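Local coordinates for flagellar protein FlgA (Thermotoga maritima, PDB 3FRN) that probably acts as a periplasmic chaperone in assembly of the P-ring of the flagellar basal body, at residues L41-T46 and V97-T102; L121-L126 and Y132-M137. All coordinates share one frame; numbering follows the deposited sequence.

Interaction 1 (L41-T46 and V97-T102); sequences LEYLVT and VKTFGT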
loop_
_atom_site.group_PDB
_atom_site.type_symbol
_atom_site.label_atom_id
_atom_site.label_comp_id
_atom_site.label_asym_id
_atom_site.label_seq_id
_atom_site.Cartn_x
_atom_site.Cartn_y
_atom_site.Cartn_z
ATOM N N LEU A 41 5.341 -19.135 9.160
ATOM C CA LEU A 41 4.307 -18.311 8.534
ATOM C C LEU A 41 3.372 -17.679 9.566
ATOM O O LEU A 41 3.162 -18.230 10.650
ATOM C CB LEU A 41 3.476 -19.130 7.544
ATOM C CG LEU A 41 4.168 -19.756 6.333
ATOM C CD1 LEU A 41 3.190 -20.572 5.504
ATOM C CD2 LEU A 41 4.815 -18.704 5.464
ATOM N N GLU A 42 2.801 -16.529 9.202
ATOM C CA GLU A 42 1.895 -15.792 10.077
ATOM C C GLU A 42 0.464 -16.019 9.643
ATOM O O GLU A 42 0.167 -15.973 8.458
ATOM C CB GLU A 42 2.191 -14.304 9.997
ATOM C CG GLU A 42 1.819 -13.531 11.248
ATOM C CD GLU A 42 2.942 -13.460 12.267
ATOM O OE1 GLU A 42 4.030 -14.019 12.005
ATOM O OE2 GLU A 42 2.736 -12.834 13.330
ATOM N N TYR A 43 -0.424 -16.242 10.603
ATOM C CA TYR A 43 -1.819 -16.535 10.304
ATOM C C TYR A 43 -2.724 -15.460 10.877
ATOM O O TYR A 43 -2.434 -14.873 11.912
ATOM C CB TYR A 43 -2.222 -17.907 10.877
ATOM C CG TYR A 43 -1.619 -19.071 10.127
ATOM C CD1 TYR A 43 -0.251 -19.329 10.182
ATOM C CD2 TYR A 43 -2.410 -19.902 9.373
ATOM C CE1 TYR A 43 0.306 -20.371 9.476
ATOM C CE2 TYR A 43 -1.862 -20.963 8.658
ATOM C CZ TYR A 43 -0.497 -21.179 8.718
ATOM O OH TYR A 43 0.056 -22.220 8.033
ATOM N N LEU A 44 -3.842 -15.217 10.210
ATOM C CA LEU A 44 -4.819 -14.282 10.728
ATOM C C LEU A 44 -6.159 -14.975 10.688
ATOM O O LEU A 44 -6.681 -15.221 9.609
ATOM C CB LEU A 44 -4.847 -13.041 9.848
ATOM C CG LEU A 44 -5.092 -11.667 10.452
ATOM C CD1 LEU A 44 -3.953 -11.243 11.370
ATOM C CD2 LEU A 44 -5.258 -10.683 9.320
ATOM N N VAL A 45 -6.695 -15.336 11.851
ATOM C CA VAL A 45 -8.011 -15.956 11.909
ATOM C C VAL A 45 -9.065 -14.860 11.888
ATOM O O VAL A 45 -9.151 -14.053 12.816
ATOM C CB VAL A 45 -8.215 -16.817 13.165
ATOM C CG1 VAL A 45 -9.634 -17.384 13.188
ATOM C CG2 VAL A 45 -7.213 -17.939 13.217
ATOM N N THR A 46 -9.864 -14.842 10.828
ATOM C CA THR A 46 -10.869 -13.804 10.634
ATOM C C THR A 46 -12.258 -14.246 11.084
ATOM O O THR A 46 -12.505 -15.437 11.286
ATOM C CB THR A 46 -10.954 -13.413 9.157
ATOM O OG1 THR A 46 -11.241 -14.581 8.378
ATOM C CG2 THR A 46 -9.642 -12.810 8.692
ATOM N N VAL A 97 -5.046 -16.530 5.606
ATOM C CA VAL A 97 -6.392 -16.301 6.143
ATOM C C VAL A 97 -7.335 -17.478 5.888
ATOM O O VAL A 97 -8.438 -17.530 6.432
ATOM C CB VAL A 97 -7.046 -14.985 5.605
ATOM C CG1 VAL A 97 -6.438 -13.732 6.267
ATOM C CG2 VAL A 97 -6.997 -14.916 4.080
ATOM N N LYS A 98 -6.891 -18.407 5.048
ATOM C CA LYS A 98 -7.594 -19.647 4.779
ATOM C C LYS A 98 -6.519 -20.650 4.361
ATOM O O LYS A 98 -5.572 -20.283 3.677
ATOM C CB LYS A 98 -8.603 -19.435 3.645
ATOM C CG LYS A 98 -10.040 -19.869 3.954
ATOM C CD LYS A 98 -10.990 -19.665 2.767
ATOM C CE LYS A 98 -11.410 -18.200 2.544
ATOM N NZ LYS A 98 -10.427 -17.379 1.759
ATOM N N THR A 99 -6.637 -21.900 4.801
ATOM C CA THR A 99 -5.849 -22.993 4.215
ATOM C C THR A 99 -6.742 -24.135 3.733
ATOM O O THR A 99 -7.792 -24.380 4.309
ATOM C CB THR A 99 -4.859 -23.585 5.213
ATOM O OG1 THR A 99 -5.577 -24.214 6.273
ATOM C CG2 THR A 99 -3.976 -22.503 5.786
ATOM N N PHE A 100 -6.305 -24.831 2.684
ATOM C CA PHE A 100 -6.943 -26.061 2.226
ATOM C C PHE A 100 -5.900 -27.156 2.057
ATOM O O PHE A 100 -4.747 -26.876 1.735
ATOM C CB PHE A 100 -7.655 -25.839 0.891
ATOM C CG PHE A 100 -8.427 -24.561 0.827
ATOM C CD1 PHE A 100 -7.866 -23.426 0.249
ATOM C CD2 PHE A 100 -9.710 -24.483 1.356
ATOM C CE1 PHE A 100 -8.576 -22.238 0.190
ATOM C CE2 PHE A 100 -10.428 -23.297 1.302
ATOM C CZ PHE A 100 -9.862 -22.174 0.713
ATOM N N GLY A 101 -6.314 -28.403 2.266
ATOM C CA GLY A 101 -5.426 -29.558 2.121
ATOM C C GLY A 101 -5.253 -30.379 3.385
ATOM O O GLY A 101 -6.137 -30.413 4.246
ATOM N N THR A 102 -4.107 -31.043 3.494
ATOM C CA THR A 102 -3.748 -31.780 4.702
ATOM C C THR A 102 -2.415 -31.295 5.255
ATOM O O THR A 102 -1.616 -30.699 4.531
ATOM C CB THR A 102 -3.701 -33.310 4.457
ATOM O OG1 THR A 102 -3.395 -33.580 3.081
ATOM C CG2 THR A 102 -5.047 -33.932 4.781
HETATM O O HOH W 1 -8.805 -16.268 8.526
#

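Interaction 2 (L121-L126 and Y132-M137); sequences LFSVFL and YVTLNM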
loop_
_atom_site.group_PDB
_atom_site.type_symbol
_atom_site.label_atom_id
_atom_site.label_comp_id
_atom_site.label_asym_id
_atom_site.label_seq_id
_atom_site.Cartn_x
_atom_site.Cartn_y
_atom_site.Cartn_z
ATOM N N LEU A 121 -5.080 -10.569 -2.458
ATOM C CA LEU A 121 -5.346 -11.929 -2.015
ATOM C C LEU A 121 -4.789 -12.939 -3.022
ATOM O O LEU A 121 -5.163 -12.942 -4.197
ATOM C CB LEU A 121 -6.852 -12.122 -1.836
ATOM C CG LEU A 121 -7.381 -13.440 -1.269
ATOM C CD1 LEU A 121 -6.986 -13.612 0.162
ATOM C CD2 LEU A 121 -8.903 -13.474 -1.399
ATOM N N PHE A 122 -3.879 -13.788 -2.557
ATOM C CA PHE A 122 -3.235 -14.752 -3.434
ATOM C C PHE A 122 -3.361 -16.165 -2.888
ATOM O O PHE A 122 -3.309 -16.367 -1.671
ATOM C CB PHE A 122 -1.760 -14.376 -3.647
ATOM C CG PHE A 122 -1.572 -13.149 -4.496
ATOM C CD1 PHE A 122 -1.376 -13.261 -5.871
ATOM C CD2 PHE A 122 -1.603 -11.878 -3.929
ATOM C CE1 PHE A 122 -1.215 -12.126 -6.667
ATOM C CE2 PHE A 122 -1.448 -10.736 -4.719
ATOM C CZ PHE A 122 -1.253 -10.864 -6.086
ATOM N N SER A 123 -3.562 -17.129 -3.792
ATOM C CA SER A 123 -3.563 -18.542 -3.425
ATOM C C SER A 123 -2.182 -19.130 -3.630
ATOM O O SER A 123 -1.727 -19.271 -4.762
ATOM C CB SER A 123 -4.585 -19.335 -4.242
ATOM O OG SER A 123 -5.833 -19.415 -3.571
ATOM N N VAL A 124 -1.523 -19.482 -2.532
ATOM C CA VAL A 124 -0.210 -20.091 -2.595
ATOM C C VAL A 124 -0.327 -21.603 -2.460
ATOM O O VAL A 124 -0.585 -22.143 -1.366
ATOM C CB VAL A 124 0.718 -19.559 -1.474
ATOM C CG1 VAL A 124 2.085 -20.182 -1.600
ATOM C CG2 VAL A 124 0.815 -18.033 -1.530
ATOM N N PHE A 125 -0.106 -22.287 -3.570
ATOM C CA PHE A 125 -0.230 -23.728 -3.617
ATOM C C PHE A 125 1.117 -24.399 -3.388
ATOM O O PHE A 125 2.098 -24.102 -4.085
ATOM C CB PHE A 125 -0.807 -24.165 -4.964
ATOM C CG PHE A 125 -0.787 -25.645 -5.166
ATOM C CD1 PHE A 125 -1.601 -26.470 -4.396
ATOM C CD2 PHE A 125 0.052 -26.221 -6.118
ATOM C CE1 PHE A 125 -1.589 -27.843 -4.571
ATOM C CE2 PHE A 125 0.071 -27.592 -6.301
ATOM C CZ PHE A 125 -0.753 -28.405 -5.528
ATOM N N LEU A 126 1.154 -25.322 -2.429
ATOM C CA LEU A 126 2.385 -26.037 -2.100
ATOM C C LEU A 126 2.228 -27.525 -2.339
ATOM O O LEU A 126 1.331 -28.154 -1.778
ATOM C CB LEU A 126 2.770 -25.792 -0.630
ATOM C CG LEU A 126 2.765 -24.356 -0.119
ATOM C CD1 LEU A 126 3.082 -24.326 1.404
ATOM C CD2 LEU A 126 3.768 -23.525 -0.892
ATOM N N TYR A 132 -0.734 -31.888 -0.422
ATOM C CA TYR A 132 -0.848 -30.539 -0.973
ATOM C C TYR A 132 -1.403 -29.570 0.079
ATOM O O TYR A 132 -2.321 -29.924 0.821
ATOM C CB TYR A 132 -1.779 -30.562 -2.202
ATOM C CG TYR A 132 -3.259 -30.559 -1.845
ATOM C CD1 TYR A 132 -4.001 -29.375 -1.862
ATOM C CD2 TYR A 132 -3.903 -31.733 -1.447
ATOM C CE1 TYR A 132 -5.347 -29.365 -1.510
ATOM C CE2 TYR A 132 -5.249 -31.732 -1.092
ATOM C CZ TYR A 132 -5.968 -30.548 -1.133
ATOM O OH TYR A 132 -7.304 -30.543 -0.785
ATOM N N VAL A 133 -0.841 -28.359 0.159
ATOM C CA VAL A 133 -1.460 -27.266 0.927
ATOM C C VAL A 133 -1.686 -26.010 0.064
ATOM O O VAL A 133 -0.764 -25.533 -0.591
ATOM C CB VAL A 133 -0.623 -26.886 2.176
ATOM C CG1 VAL A 133 -1.362 -25.882 3.053
ATOM C CG2 VAL A 133 -0.269 -28.114 2.986
ATOM N N THR A 134 -2.918 -25.494 0.053
ATOM C CA THR A 134 -3.200 -24.151 -0.485
ATOM C C THR A 134 -3.372 -23.133 0.673
ATOM O O THR A 134 -4.177 -23.339 1.592
ATOM C CB THR A 134 -4.420 -24.152 -1.428
ATOM O OG1 THR A 134 -4.402 -25.342 -2.227
ATOM C CG2 THR A 134 -4.432 -22.913 -2.370
ATOM N N LEU A 135 -2.578 -22.065 0.649
ATOM C CA LEU A 135 -2.729 -20.983 1.619
ATOM C C LEU A 135 -3.261 -19.781 0.874
ATOM O O LEU A 135 -2.651 -19.345 -0.109
ATOM C CB LEU A 135 -1.393 -20.572 2.228
ATOM C CG LEU A 135 -0.313 -21.575 2.611
ATOM C CD1 LEU A 135 0.996 -20.823 2.718
ATOM C CD2 LEU A 135 -0.646 -22.228 3.927
ATOM N N ASN A 136 -4.393 -19.252 1.334
ATOM C CA ASN A 136 -4.886 -17.978 0.827
ATOM C C ASN A 136 -4.272 -16.899 1.702
ATOM O O ASN A 136 -4.448 -16.890 2.928
ATOM C CB ASN A 136 -6.417 -17.926 0.801
ATOM C CG ASN A 136 -7.013 -18.801 -0.295
ATOM O OD1 ASN A 136 -8.162 -18.618 -0.695
ATOM N ND2 ASN A 136 -6.231 -19.753 -0.789
ATOM N N MET A 137 -3.484 -16.035 1.072
ATOM C CA MET A 137 -2.680 -15.075 1.810
ATOM C C MET A 137 -3.078 -13.626 1.487
ATOM O O MET A 137 -3.138 -13.228 0.323
ATOM C CB MET A 137 -1.175 -15.351 1.594
ATOM C CG MET A 137 -0.705 -16.734 2.174
ATOM S SD MET A 137 1.080 -17.009 2.314
ATOM C CE MET A 137 1.483 -16.078 3.771
#

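Interaction 1 (L41-T46 and V97-T102)
The Val97 side chain overlaps Leu44 and Thr46, which it meets through its CG1 methyl. Val97 CG1 packs on Leu44 CB at 4.0 Å and lies 3.7 Å from Leu44 O. Val97 CG1 also approaches Thr46 CG2 at 4.1 Å. With chi1 at -75°, CG1 stands anti to the carbonyl carbon of Val97, on the side of Leu44 and Thr46. The second apolar meeting is between Tyr43 and Thr99. Thr99 CG2 comes in at the edge of the Tyr43 ring, near its plane, and lies 3.9 Å from CE2. The two side chains cross at about a right angle. Their polar ends turn to a shared neighbour outside the contact: Tyr43 OH hydrogen-bonds to Ile36 O and Leu38 N, and Thr99 OG1 to Ile36 N.

The contact joins the FlgA N-terminal region to the HotDog-like region. Strand 42-45 is an outer strand of a three-stranded mixed sheet, next to strand 65-69. Strand 93-101 belongs to the antiparallel sheet of the HotDog-like part. Backbone bonds from Glu42 and Leu44 to Val96 tie the two strands just before residue 97. Val97 and Lys98 form a classic beta bulge, both facing Asn136.

A water bridges the two backbones beside the Val97 methyl. It donates to Leu44 O at 2.6 Å and to Val97 O at 2.5 Å. It accepts from Thr46 N at 2.9 Å. Three backbone groups therefore hold one water between the two segments. Thr46 sits at the N-cap of helix 47-53, and its OG1 bonds to Leu49 N.

Interaction 2 (L121-L126 and Y132-M137)
Phe125 reaches across to Tyr132 and Thr134 with one side of its ring. Its CG lies anti to the backbone N (chi1 172°), which carries CE1 to 3.6 Å from Tyr132 CB. The Phe125 and Tyr132 side chains cross at about a right angle, and Tyr132 CD1 meets the phenylalanine edge in plane. Thr134 OG1 lies at the same ring's edge, 3.7 Å from Phe125 CD1. Cut back to an alanine, this position would probably leave Tyr132 CB and the Thr134 hydroxyl without their ring neighbour and open a gap beside them on this face of the hairpin. Further along this face, one conformer of Ser123 puts its OG 2.8 Å from Asn136 ND2, a contact that remains doubtful. On the other face Met137 bends at chi3 (78°), and its SD packs on Val124 CG2 at 4.0 Å. Leu126 CD1 meets Leu135 CD1 beside them. Six backbone hydrogen bonds hold this antiparallel hairpin, paired as Phe122 with Met137, Val124 with Leu135 and Leu126 with Val133. Val124 and Leu126 pack on helix 74-87, which lies over that face as the long helix does in HotDog folds. Strand 111-118 borders 121-127, and strand 93-101 borders 132-148.

How the interactions relate
Segment 97-102 of interaction 1 and both strands of interaction 2 lie in one antiparallel sheet; the centres of the two contacts are about 9 Å apart. Strands 93-101 and 132-148 are neighbours in it. The bulge of 97-102 meets Asn136 of interaction 2: Val97 N and Asn136 O are 2.8 Å apart, as are Lys98 O and Asn136 N, both probable hydrogen bonds. At the far end Gly101 CA packs on Tyr132 CZ at 3.4 Å. Interaction 2 is a local hairpin inside the HotDog-like region, whereas interaction 1 ties that region to the N-terminal one. Leu135 links them further, with its side chain touching Leu41 and Thr99.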